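Local coordinates for Glyoxalase/bleomycin resistance protein/dioxygenase (Vibrio splendidus, PDB 2RK9) that probably binds or transforms a small molecule, as other members of the glyoxalase/bleomycin resistance protein/dioxygenase superfamily do, its substrate being uncertain, at residues R6-L11 and F40-L45. The protein carries 1 engineered substitution. Residues are numbered along the deposited sequence; the frame is centred on the assembly and turned at random.
Sequences RVVPEL and FVYLTL
Y42 reaches over to V8 with the far end of its ring: the phenol OH sits 3.9 Å from V8 CG2 and 4.1 Å from V8 CG1, both methyls facing the hydroxyl from one side. The two side chains cross at about a right angle, and CG1 also comes within 4.4 Å of Y42 CE1, approaching the ring obliquely. With CG anti to its backbone N (chi1 -166°), Y42 lays its ring over strand 48-53, and the OH end arrives beside V8. Its hydroxyl is taken up by a hydrogen bond with D49 OD2, which ties down the end that V8 packs on, while Y33 stacks on the ring.

Further along, E10 meets F40. Carboxylate oxygen OE2 lies in the plane of the phenyl ring at its edge, 3.7 Å from CE1 and 3.9 Å from CD1, where the slightly positive ring hydrogens would suit an anion. The carboxylate stands nearly upright to the ring, the planes 87° apart. OE1, its other oxygen, forms a salt bridge with R131 and accepts a hydrogen bond from N76; E53 brings a second carboxylate close to OE2. This polar cluster probably lies where relatives hold their metal or ligand.

No hydrogen bond joins 6-11 to 40-45, because strand 48-53 runs between them in the curved mixed sheet, built of beta-alpha-beta-beta-beta units as in this superfamily, and its M51 touches V8, F40 and Y42. These side chains therefore meet across an intervening strand on one face of the sheet, while on the other V41 and L43 pack against helix 16-26.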
ATOM      1  N   ARG B   6      -6.195   1.507  -9.239  1.00 10.84           N
ATOM      2  CA  ARG B   6      -4.960   1.613  -8.474  1.00  9.94           C
ATOM      3  C   ARG B   6      -5.254   1.319  -7.013  1.00  9.11           C
ATOM      4  O   ARG B   6      -6.411   1.268  -6.596  1.00  8.20           O
ATOM      5  CB  ARG B   6      -4.406   3.042  -8.529  1.00 11.84           C
ATOM      6  CG  ARG B   6      -4.129   3.605  -9.903  1.00 14.22           C
ATOM      7  CD  ARG B   6      -2.783   3.168 -10.402  1.00 17.01           C
ATOM      8  NE  ARG B   6      -2.436   3.822 -11.663  1.00 18.78           N
ATOM      9  CZ  ARG B   6      -2.995   3.530 -12.834  1.00 20.10           C
ATOM     10  NH1 ARG B   6      -3.935   2.594 -12.912  1.00 19.58           N
ATOM     11  NH2 ARG B   6      -2.595   4.160 -13.930  1.00 21.35           N
ATOM     12  N   VAL B   7      -4.193   1.112  -6.245  1.00  8.13           N
ATOM     13  CA  VAL B   7      -4.335   0.934  -4.812  1.00  8.29           C
ATOM     14  C   VAL B   7      -3.601   2.143  -4.260  1.00  6.90           C
ATOM     15  O   VAL B   7      -2.461   2.402  -4.636  1.00  7.18           O
ATOM     16  CB  VAL B   7      -3.673  -0.362  -4.264  1.00  7.64           C
ATOM     17  CG1 VAL B   7      -2.201  -0.446  -4.662  1.00  9.35           C
ATOM     18  CG2 VAL B   7      -3.794  -0.372  -2.740  1.00  7.59           C
ATOM     19  N   VAL B   8      -4.274   2.910  -3.410  1.00  5.87           N
ATOM     20  CA  VAL B   8      -3.669   4.089  -2.814  1.00  6.84           C
ATOM     21  C   VAL B   8      -3.629   3.880  -1.309  1.00  5.98           C
ATOM     22  O   VAL B   8      -4.658   3.825  -0.647  1.00  6.26           O
ATOM     23  CB  VAL B   8      -4.472   5.379  -3.130  1.00  6.44           C
ATOM     24  CG1 VAL B   8      -3.763   6.595  -2.529  1.00  7.89           C
ATOM     25  CG2 VAL B   8      -4.613   5.555  -4.642  1.00  5.83           C
ATOM     26  N   PRO B   9      -2.428   3.723  -0.758  1.00  6.23           N
ATOM     27  CA  PRO B   9      -2.301   3.517   0.684  1.00  5.80           C
ATOM     28  C   PRO B   9      -2.633   4.786   1.448  1.00  5.30           C
ATOM     29  O   PRO B   9      -2.284   5.884   1.023  1.00  5.79           O
ATOM     30  CB  PRO B   9      -0.830   3.141   0.852  1.00  7.12           C
ATOM     31  CG  PRO B   9      -0.455   2.565  -0.483  1.00  8.76           C
ATOM     32  CD  PRO B   9      -1.135   3.516  -1.430  1.00  6.95           C
ATOM     33  N   GLU B  10      -3.335   4.632   2.561  1.00  5.76           N
ATOM     34  CA  GLU B  10      -3.640   5.769   3.410  1.00  6.81           C
ATOM     35  C   GLU B  10      -2.877   5.467   4.687  1.00  6.53           C
ATOM     36  O   GLU B  10      -3.060   4.412   5.290  1.00  7.01           O
ATOM     37  CB  GLU B  10      -5.134   5.879   3.691  1.00  8.06           C
ATOM     38  CG  GLU B  10      -5.462   6.977   4.689  1.00 12.55           C
ATOM     39  CD  GLU B  10      -6.941   7.288   4.754  1.00 15.93           C
ATOM     40  OE1 GLU B  10      -7.742   6.334   4.764  1.00 17.56           O
ATOM     41  OE2 GLU B  10      -7.293   8.491   4.802  1.00 18.18           O
ATOM     42  N   LEU B  11      -2.015   6.393   5.088  1.00  5.80           N
ATOM     43  CA  LEU B  11      -1.178   6.198   6.266  1.00  6.28           C
ATOM     44  C   LEU B  11      -1.511   7.103   7.444  1.00  6.59           C
ATOM     45  O   LEU B  11      -1.643   8.313   7.284  1.00  6.45           O
ATOM     46  CB  LEU B  11       0.284   6.439   5.884  1.00  6.25           C
ATOM     47  CG  LEU B  11       0.775   5.814   4.577  1.00  7.64           C
ATOM     48  CD1 LEU B  11       2.211   6.261   4.320  1.00  9.21           C
ATOM     49  CD2 LEU B  11       0.672   4.296   4.657  1.00  8.51           C
ATOM     50  N   PHE B  40      -6.001  15.687   6.720  1.00  8.83           N
ATOM     51  CA  PHE B  40      -5.893  14.806   5.565  1.00  7.79           C
ATOM     52  C   PHE B  40      -5.107  15.474   4.439  1.00  8.43           C
ATOM     53  O   PHE B  40      -5.321  16.646   4.129  1.00  9.51           O
ATOM     54  CB  PHE B  40      -7.289  14.452   5.062  1.00  8.95           C
ATOM     55  CG  PHE B  40      -7.299  13.632   3.802  1.00  7.66           C
ATOM     56  CD1 PHE B  40      -7.142  12.252   3.853  1.00  8.25           C
ATOM     57  CD2 PHE B  40      -7.475  14.241   2.563  1.00  8.58           C
ATOM     58  CE1 PHE B  40      -7.168  11.494   2.690  1.00  8.97           C
ATOM     59  CE2 PHE B  40      -7.501  13.489   1.393  1.00  9.53           C
ATOM     60  CZ  PHE B  40      -7.345  12.114   1.457  1.00 10.07           C
ATOM     61  N   VAL B  41      -4.202  14.714   3.832  1.00  6.33           N
ATOM     62  CA  VAL B  41      -3.384  15.221   2.738  1.00  8.80           C
ATOM     63  C   VAL B  41      -3.285  14.157   1.646  1.00  7.96           C
ATOM     64  O   VAL B  41      -3.073  12.980   1.931  1.00 10.50           O
ATOM     65  CB  VAL B  41      -1.957  15.561   3.221  1.00  8.59           C
ATOM     66  CG1 VAL B  41      -1.205  16.321   2.130  1.00 11.78           C
ATOM     67  CG2 VAL B  41      -2.022  16.371   4.507  1.00 11.85           C
ATOM     68  N   TYR B  42      -3.460  14.574   0.397  1.00  7.40           N
ATOM     69  CA  TYR B  42      -3.369  13.648  -0.724  1.00  7.75           C
ATOM     70  C   TYR B  42      -2.130  14.021  -1.529  1.00  7.22           C
ATOM     71  O   TYR B  42      -2.051  15.118  -2.078  1.00  8.49           O
ATOM     72  CB  TYR B  42      -4.608  13.755  -1.611  1.00  8.25           C
ATOM     73  CG  TYR B  42      -4.741  12.605  -2.580  1.00  8.43           C
ATOM     74  CD1 TYR B  42      -5.575  11.533  -2.301  1.00  8.53           C
ATOM     75  CD2 TYR B  42      -4.014  12.584  -3.767  1.00  9.68           C
ATOM     76  CE1 TYR B  42      -5.691  10.462  -3.180  1.00  8.40           C
ATOM     77  CE2 TYR B  42      -4.118  11.513  -4.656  1.00  8.92           C
ATOM     78  CZ  TYR B  42      -4.962  10.456  -4.351  1.00  8.88           C
ATOM     79  OH  TYR B  42      -5.072   9.390  -5.207  1.00 12.30           O
ATOM     80  N   LEU B  43      -1.152  13.120  -1.587  1.00  7.63           N
ATOM     81  CA  LEU B  43       0.070  13.415  -2.327  1.00  8.33           C
ATOM     82  C   LEU B  43       0.322  12.483  -3.505  1.00  8.62           C
ATOM     83  O   LEU B  43      -0.331  11.451  -3.661  1.00  8.07           O
ATOM     84  CB  LEU B  43       1.280  13.386  -1.390  1.00  9.81           C
ATOM     85  CG  LEU B  43       1.171  14.282  -0.152  1.00 10.23           C
ATOM     86  CD1 LEU B  43       0.507  13.506   0.966  1.00 11.74           C
ATOM     87  CD2 LEU B  43       2.555  14.744   0.283  1.00 12.16           C
ATOM     88  N   THR B  44       1.277  12.869  -4.338  1.00  8.43           N
ATOM     89  CA  THR B  44       1.633  12.077  -5.504  1.00  8.02           C
ATOM     90  C   THR B  44       3.093  12.327  -5.850  1.00  7.30           C
ATOM     91  O   THR B  44       3.642  13.394  -5.568  1.00  7.74           O
ATOM     92  CB  THR B  44       0.758  12.447  -6.729  1.00  9.85           C
ATOM     93  OG1 THR B  44       1.029  11.549  -7.816  1.00 11.70           O
ATOM     94  CG2 THR B  44       1.048  13.864  -7.172  1.00 11.60           C
ATOM     95  N   LEU B  45       3.713  11.313  -6.436  1.00  8.86           N
ATOM     96  CA  LEU B  45       5.093  11.394  -6.881  1.00 10.44           C
ATOM     97  C   LEU B  45       5.026  10.856  -8.299  1.00  9.82           C
ATOM     98  O   LEU B  45       4.982   9.647  -8.510  1.00  9.62           O
ATOM     99  CB  LEU B  45       6.019  10.517  -6.031  1.00 11.16           C
ATOM    100  CG  LEU B  45       7.518  10.659  -6.347  1.00 13.46           C
ATOM    101  CD1 LEU B  45       8.040  11.952  -5.739  1.00 14.71           C
ATOM    102  CD2 LEU B  45       8.305   9.513  -5.759  1.00 12.88           C
TER